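Local atomic coordinates of uncharacterized protein (Pyrobaculum aerophilum, PDB entry 2ZYZ), a protein that is of uncertain function but probably serves as a structural subunit of a splicing endonuclease and may bind nucleic acid. Residues D45-A50 and L57-V62; K53-F58 and L82-V87. All blocks are in the same frame, centred on the assembly; numbering follows the deposited sequence.

Downstream of helix 23-34 and strand 38-44, the chain enters strand 47-51, turns, and comes back as strand 55-62; contact 1 closes this tight beta hairpin. From the end of strand 55-62 the chain leaves the sheet for helix 69-81 and returns as strand 86-91, and contact 2 closes that longer beta-alpha-beta excursion. The two closures follow one another instead of nesting, and they overlap at Leu57 and Phe58 on strand 55-62, which pairs antiparallel on one edge and parallel on the other. Ile49 CG2 also packs on Met84 CE, 3.9 Å away. The two contacts join the three inner strands of a mixed five-stranded sheet.

Contact 1: residues D45-A50 and L57-V62; sequences DKIFIA and LFYVMV
Phe48 and Phe58 form an antiparallel hydrogen-bonded pair, Phe58 N meeting Phe48 O at 2.9 Å and Phe48 N returning to Phe58 O at 3.1 Å, while Val60 N binds Lys46 O at the hairpin's open end. With chi1 at 61°, CG of Phe48 is set between its own backbone N and carbonyl carbon, and the ring leans across to Phe58, whose CB lies over the ring face, 3.6 Å from the centroid, in a CH-pi contact. The rings are near parallel (planes 7° apart) but slid until they barely overlap. Val60 CG2 meets the Phe48 edge in plane; Phe29 of helix 23-34 meets this ring and Leu32 touches the side chain. Replacing Phe48 with an alanine would probably open a gap beneath that helix and leave Phe58 CB without its aromatic cover. On the other face of the sheet Ile47 divides its branches, CG2 to Leu57 CD1 and CG1 to Tyr59 CD1, both pairs 3.6 Å apart; Met78 of helix 69-81 touches Ile47 and Leu57. Lys46 crosses Val60, and its NZ donates to a water that donates in turn to Val60 O at 2.8 Å. The hairpin thus offers apolar surface to a helix on each side, with its polar side-chain contact confined to the water-bridged end.

Contact 2: residues K53-F58 and L82-V87; sequences KERYLF and LSMPVV
Leu57 grips the incoming strand with both of its backbone polar atoms: its N donates to Pro85 O at 2.9 Å, in the carbonyl plane, and its O accepts from Val87 N, also at 2.9 Å but with the donor tilted 21° out of the Leu57 carbonyl plane. This is parallel pairing, Leu57 beside Val86 and Phe58 beside Val87. Phe58 and Val87 lie side by side and point the same way, ring atom Phe58 CE2 being 3.6 Å from Val87 CG1. Tyr56 holds CG beside its backbone N (chi1 -54°), which places ring atom CD2 against Pro85 CG at 3.4 Å and against Val87 CG2 at 3.8 Å. Farther toward the start of the strand, the extended Met84 chain reaches across Arg55 O and brings its methyl CE up against Arg55 CB and CD, 3.6 Å from CD. The methionine thus crosses the aliphatic part of Arg55 at a slant, with its methyl end against it; Arg55 NE is engaged in a salt bridge with Glu51. Leu82 CD2 is a looser neighbour of Leu57 CD1. Behind these contacts, Ser83 takes a positive phi in a Schellman motif that ends helix 69-81 and turns the chain toward Met84 and the new strand. Val75 of that helix touches Val86, so the helix covers the face that Val86 shares with Leu57. On the opposite face Tyr99 of strand 97-104 packs on Phe58 and Val87, which also meet apolar side chains of another protein chain. The contact therefore joins the two parallel strands of a beta-alpha-beta crossover, with strand 47-51 flanking one and strand 97-104 the other.

Contact 1: residues D45-A50 and L57-V62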
loop_
_atom_site.group_PDB
_atom_site.type_symbol
_atom_site.label_atom_id
_atom_site.label_comp_id
_atom_site.label_asym_id
_atom_site.label_seq_id
_atom_site.Cartn_x
_atom_site.Cartn_y
_atom_site.Cartn_z
ATOM N N ASP C 45 23.026 -16.641 -3.861
ATOM C CA ASP C 45 22.568 -15.741 -2.876
ATOM C C ASP C 45 21.061 -15.749 -2.901
ATOM O O ASP C 45 20.465 -15.347 -3.844
ATOM C CB ASP C 45 22.999 -14.328 -3.180
ATOM C CG ASP C 45 23.628 -13.680 -2.019
ATOM O OD1 ASP C 45 24.847 -13.831 -1.914
ATOM O OD2 ASP C 45 22.942 -13.019 -1.226
ATOM N N LYS C 46 20.461 -16.219 -1.847
ATOM C CA LYS C 46 19.059 -15.967 -1.614
ATOM C C LYS C 46 18.095 -16.849 -2.367
ATOM O O LYS C 46 16.914 -16.743 -2.185
ATOM C CB LYS C 46 18.727 -14.516 -1.806
ATOM C CG LYS C 46 19.077 -13.767 -0.609
ATOM C CD LYS C 46 18.899 -12.332 -0.772
ATOM C CE LYS C 46 19.390 -11.793 -2.106
ATOM N NZ LYS C 46 19.075 -10.339 -2.141
ATOM N N ILE C 47 18.632 -17.725 -3.194
ATOM C CA ILE C 47 17.840 -18.698 -3.919
ATOM C C ILE C 47 18.228 -20.135 -3.574
ATOM O O ILE C 47 19.347 -20.466 -3.612
ATOM C CB ILE C 47 17.944 -18.490 -5.410
ATOM C CG1 ILE C 47 17.580 -17.064 -5.787
ATOM C CG2 ILE C 47 17.105 -19.440 -6.104
ATOM C CD1 ILE C 47 17.782 -16.737 -7.139
ATOM N N PHE C 48 17.258 -20.942 -3.214
ATOM C CA PHE C 48 17.525 -22.320 -2.879
ATOM C C PHE C 48 16.333 -23.208 -3.165
ATOM O O PHE C 48 15.294 -22.721 -3.356
ATOM C CB PHE C 48 17.990 -22.516 -1.456
ATOM C CG PHE C 48 17.011 -22.093 -0.428
ATOM C CD1 PHE C 48 16.145 -22.985 0.129
ATOM C CD2 PHE C 48 16.962 -20.792 0.011
ATOM C CE1 PHE C 48 15.295 -22.608 1.056
ATOM C CE2 PHE C 48 16.088 -20.448 0.960
ATOM C CZ PHE C 48 15.235 -21.369 1.460
ATOM N N ILE C 49 16.556 -24.511 -3.208
ATOM C CA ILE C 49 15.497 -25.485 -3.355
ATOM C C ILE C 49 15.353 -26.217 -2.056
ATOM O O ILE C 49 16.325 -26.628 -1.505
ATOM C CB ILE C 49 15.833 -26.509 -4.449
ATOM C CG1 ILE C 49 16.068 -25.796 -5.754
ATOM C CG2 ILE C 49 14.705 -27.535 -4.614
ATOM C CD1 ILE C 49 16.600 -26.591 -6.817
ATOM N N ALA C 50 14.127 -26.404 -1.595
ATOM C CA ALA C 50 13.877 -27.199 -0.427
ATOM C C ALA C 50 12.646 -28.031 -0.659
ATOM O O ALA C 50 11.894 -27.740 -1.508
ATOM C CB ALA C 50 13.711 -26.387 0.741
ATOM N N LEU C 57 11.102 -23.712 -5.131
ATOM C CA LEU C 57 12.158 -22.778 -5.254
ATOM C C LEU C 57 11.894 -21.596 -4.360
ATOM O O LEU C 57 10.925 -20.932 -4.543
ATOM C CB LEU C 57 12.309 -22.335 -6.692
ATOM C CG LEU C 57 13.413 -21.371 -7.070
ATOM C CD1 LEU C 57 14.725 -22.017 -6.898
ATOM C CD2 LEU C 57 13.226 -20.927 -8.456
ATOM N N PHE C 58 12.770 -21.384 -3.390
ATOM C CA PHE C 58 12.660 -20.316 -2.433
ATOM C C PHE C 58 13.520 -19.124 -2.827
ATOM O O PHE C 58 14.650 -19.295 -3.236
ATOM C CB PHE C 58 13.036 -20.765 -1.048
ATOM C CG PHE C 58 12.032 -21.632 -0.407
ATOM C CD1 PHE C 58 12.040 -22.955 -0.638
ATOM C CD2 PHE C 58 11.081 -21.117 0.444
ATOM C CE1 PHE C 58 11.105 -23.752 -0.037
ATOM C CE2 PHE C 58 10.158 -21.908 1.019
ATOM C CZ PHE C 58 10.175 -23.224 0.780
ATOM N N TYR C 59 12.973 -17.934 -2.608
ATOM C CA TYR C 59 13.706 -16.697 -2.787
ATOM C C TYR C 59 13.521 -15.845 -1.545
ATOM O O TYR C 59 12.426 -15.576 -1.142
ATOM C CB TYR C 59 13.245 -15.972 -4.046
ATOM C CG TYR C 59 13.943 -14.682 -4.330
ATOM C CD1 TYR C 59 15.290 -14.625 -4.438
ATOM C CD2 TYR C 59 13.244 -13.528 -4.499
ATOM C CE1 TYR C 59 15.917 -13.489 -4.694
ATOM C CE2 TYR C 59 13.883 -12.365 -4.742
ATOM C CZ TYR C 59 15.219 -12.367 -4.838
ATOM O OH TYR C 59 15.832 -11.235 -5.070
ATOM N N VAL C 60 14.609 -15.435 -0.926
ATOM C CA VAL C 60 14.556 -14.778 0.340
ATOM C C VAL C 60 14.528 -13.271 0.107
ATOM O O VAL C 60 15.344 -12.793 -0.601
ATOM C CB VAL C 60 15.797 -15.107 1.213
ATOM C CG1 VAL C 60 15.827 -14.286 2.390
ATOM C CG2 VAL C 60 15.812 -16.517 1.582
ATOM N N MET C 61 13.585 -12.577 0.725
ATOM C CA MET C 61 13.473 -11.149 0.663
ATOM C C MET C 61 13.512 -10.551 2.052
ATOM O O MET C 61 12.680 -10.823 2.845
ATOM C CB MET C 61 12.169 -10.758 -0.031
ATOM C CG MET C 61 12.132 -11.211 -1.420
ATOM S SD MET C 61 10.690 -10.747 -2.346
ATOM C CE MET C 61 10.811 -8.995 -2.438
ATOM N N VAL C 62 14.513 -9.736 2.312
ATOM C CA VAL C 62 14.657 -9.034 3.568
ATOM C C VAL C 62 13.943 -7.667 3.613
ATOM O O VAL C 62 14.019 -6.925 2.712
ATOM C CB VAL C 62 16.160 -8.907 3.946
ATOM C CG1 VAL C 62 16.365 -8.051 5.130
ATOM C CG2 VAL C 62 16.722 -10.252 4.180
HETATM O O HOH W 1 15.988 -10.574 -2.190
#

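Contact 2: residues K53-F58 and L82-V87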
loop_
_atom_site.group_PDB
_atom_site.type_symbol
_atom_site.label_atom_id
_atom_site.label_comp_id
_atom_site.label_asym_id
_atom_site.label_seq_id
_atom_site.Cartn_x
_atom_site.Cartn_y
_atom_site.Cartn_z
ATOM N N LYS C 53 6.505 -31.734 0.763
ATOM C CA LYS C 53 5.767 -32.688 -0.043
ATOM C C LYS C 53 6.307 -32.672 -1.457
ATOM O O LYS C 53 6.604 -33.694 -2.004
ATOM C CB LYS C 53 4.277 -32.436 -0.006
ATOM C CG LYS C 53 3.622 -32.764 1.319
ATOM C CD LYS C 53 2.452 -31.861 1.634
ATOM C CE LYS C 53 2.223 -31.784 3.102
ATOM N NZ LYS C 53 2.995 -30.702 3.744
ATOM N N GLU C 54 6.443 -31.491 -2.022
ATOM C CA GLU C 54 7.101 -31.338 -3.302
ATOM C C GLU C 54 8.340 -30.482 -3.117
ATOM O O GLU C 54 8.594 -30.061 -2.044
ATOM C CB GLU C 54 6.167 -30.804 -4.375
ATOM C CG GLU C 54 5.323 -29.629 -4.030
ATOM C CD GLU C 54 4.331 -29.164 -5.185
ATOM O OE1 GLU C 54 4.546 -29.385 -6.388
ATOM O OE2 GLU C 54 3.322 -28.521 -4.880
ATOM N N ARG C 55 9.120 -30.294 -4.156
ATOM C CA ARG C 55 10.188 -29.309 -4.138
ATOM C C ARG C 55 9.728 -27.937 -4.549
ATOM O O ARG C 55 9.004 -27.790 -5.482
ATOM C CB ARG C 55 11.324 -29.730 -5.045
ATOM C CG ARG C 55 11.762 -31.131 -4.801
ATOM C CD ARG C 55 13.079 -31.431 -5.358
ATOM N NE ARG C 55 13.721 -32.532 -4.671
ATOM C CZ ARG C 55 14.816 -33.122 -5.145
ATOM N NH1 ARG C 55 15.354 -34.109 -4.497
ATOM N NH2 ARG C 55 15.379 -32.684 -6.251
ATOM N N TYR C 56 10.203 -26.939 -3.826
ATOM C CA TYR C 56 9.919 -25.561 -4.134
ATOM C C TYR C 56 11.198 -24.763 -4.356
ATOM O O TYR C 56 12.182 -25.066 -3.814
ATOM C CB TYR C 56 9.173 -24.907 -2.985
ATOM C CG TYR C 56 7.893 -25.557 -2.471
ATOM C CD1 TYR C 56 7.952 -26.509 -1.514
ATOM C CD2 TYR C 56 6.662 -25.145 -2.878
ATOM C CE1 TYR C 56 6.886 -27.072 -1.038
ATOM C CE2 TYR C 56 5.547 -25.729 -2.382
ATOM C CZ TYR C 56 5.681 -26.692 -1.440
ATOM O OH TYR C 56 4.631 -27.336 -0.836
ATOM N N LEU C 57 11.102 -23.712 -5.131
ATOM C CA LEU C 57 12.158 -22.778 -5.254
ATOM C C LEU C 57 11.894 -21.596 -4.360
ATOM O O LEU C 57 10.925 -20.932 -4.543
ATOM C CB LEU C 57 12.309 -22.335 -6.692
ATOM C CG LEU C 57 13.413 -21.371 -7.070
ATOM C CD1 LEU C 57 14.725 -22.017 -6.898
ATOM C CD2 LEU C 57 13.226 -20.927 -8.456
ATOM N N PHE C 58 12.770 -21.384 -3.390
ATOM C CA PHE C 58 12.660 -20.316 -2.433
ATOM C C PHE C 58 13.520 -19.124 -2.827
ATOM O O PHE C 58 14.650 -19.295 -3.236
ATOM C CB PHE C 58 13.036 -20.765 -1.048
ATOM C CG PHE C 58 12.032 -21.632 -0.407
ATOM C CD1 PHE C 58 12.040 -22.955 -0.638
ATOM C CD2 PHE C 58 11.081 -21.117 0.444
ATOM C CE1 PHE C 58 11.105 -23.752 -0.037
ATOM C CE2 PHE C 58 10.158 -21.908 1.019
ATOM C CZ PHE C 58 10.175 -23.224 0.780
ATOM N N LEU C 82 12.473 -24.928 -14.037
ATOM C CA LEU C 82 12.816 -26.044 -13.175
ATOM C C LEU C 82 11.575 -26.873 -12.825
ATOM O O LEU C 82 11.659 -27.793 -12.117
ATOM C CB LEU C 82 13.449 -25.531 -11.895
ATOM C CG LEU C 82 14.920 -25.096 -11.758
ATOM C CD1 LEU C 82 15.429 -24.372 -12.881
ATOM C CD2 LEU C 82 15.231 -24.411 -10.525
ATOM N N SER C 83 10.431 -26.495 -13.341
ATOM C CA SER C 83 9.188 -27.067 -12.905
ATOM C C SER C 83 8.805 -27.132 -11.469
ATOM O O SER C 83 8.302 -28.090 -11.025
ATOM C CB SER C 83 8.892 -28.394 -13.591
ATOM O OG SER C 83 9.017 -28.271 -14.970
ATOM N N MET C 84 9.004 -26.048 -10.734
ATOM C CA MET C 84 8.762 -26.008 -9.295
ATOM C C MET C 84 7.989 -24.733 -8.921
ATOM O O MET C 84 8.271 -23.722 -9.451
ATOM C CB MET C 84 10.094 -25.986 -8.545
ATOM C CG MET C 84 10.835 -27.248 -8.592
ATOM S SD MET C 84 12.393 -27.156 -7.761
ATOM C CE MET C 84 12.883 -28.794 -7.779
ATOM N N PRO C 85 7.064 -24.789 -7.985
ATOM C CA PRO C 85 6.496 -23.546 -7.508
ATOM C C PRO C 85 7.494 -22.685 -6.780
ATOM O O PRO C 85 8.394 -23.209 -6.170
ATOM C CB PRO C 85 5.440 -23.988 -6.532
ATOM C CG PRO C 85 5.818 -25.286 -6.144
ATOM C CD PRO C 85 6.477 -25.911 -7.258
ATOM N N VAL C 86 7.266 -21.385 -6.825
ATOM C CA VAL C 86 8.151 -20.388 -6.217
ATOM C C VAL C 86 7.530 -19.851 -4.928
ATOM O O VAL C 86 6.369 -19.561 -4.890
ATOM C CB VAL C 86 8.446 -19.235 -7.188
ATOM C CG1 VAL C 86 9.386 -18.231 -6.615
ATOM C CG2 VAL C 86 8.985 -19.769 -8.457
ATOM N N VAL C 87 8.321 -19.761 -3.888
ATOM C CA VAL C 87 7.908 -19.265 -2.596
ATOM C C VAL C 87 8.860 -18.145 -2.250
ATOM O O VAL C 87 10.033 -18.308 -2.313
ATOM C CB VAL C 87 7.961 -20.332 -1.490
ATOM C CG1 VAL C 87 7.522 -19.796 -0.177
ATOM C CG2 VAL C 87 7.095 -21.481 -1.830
#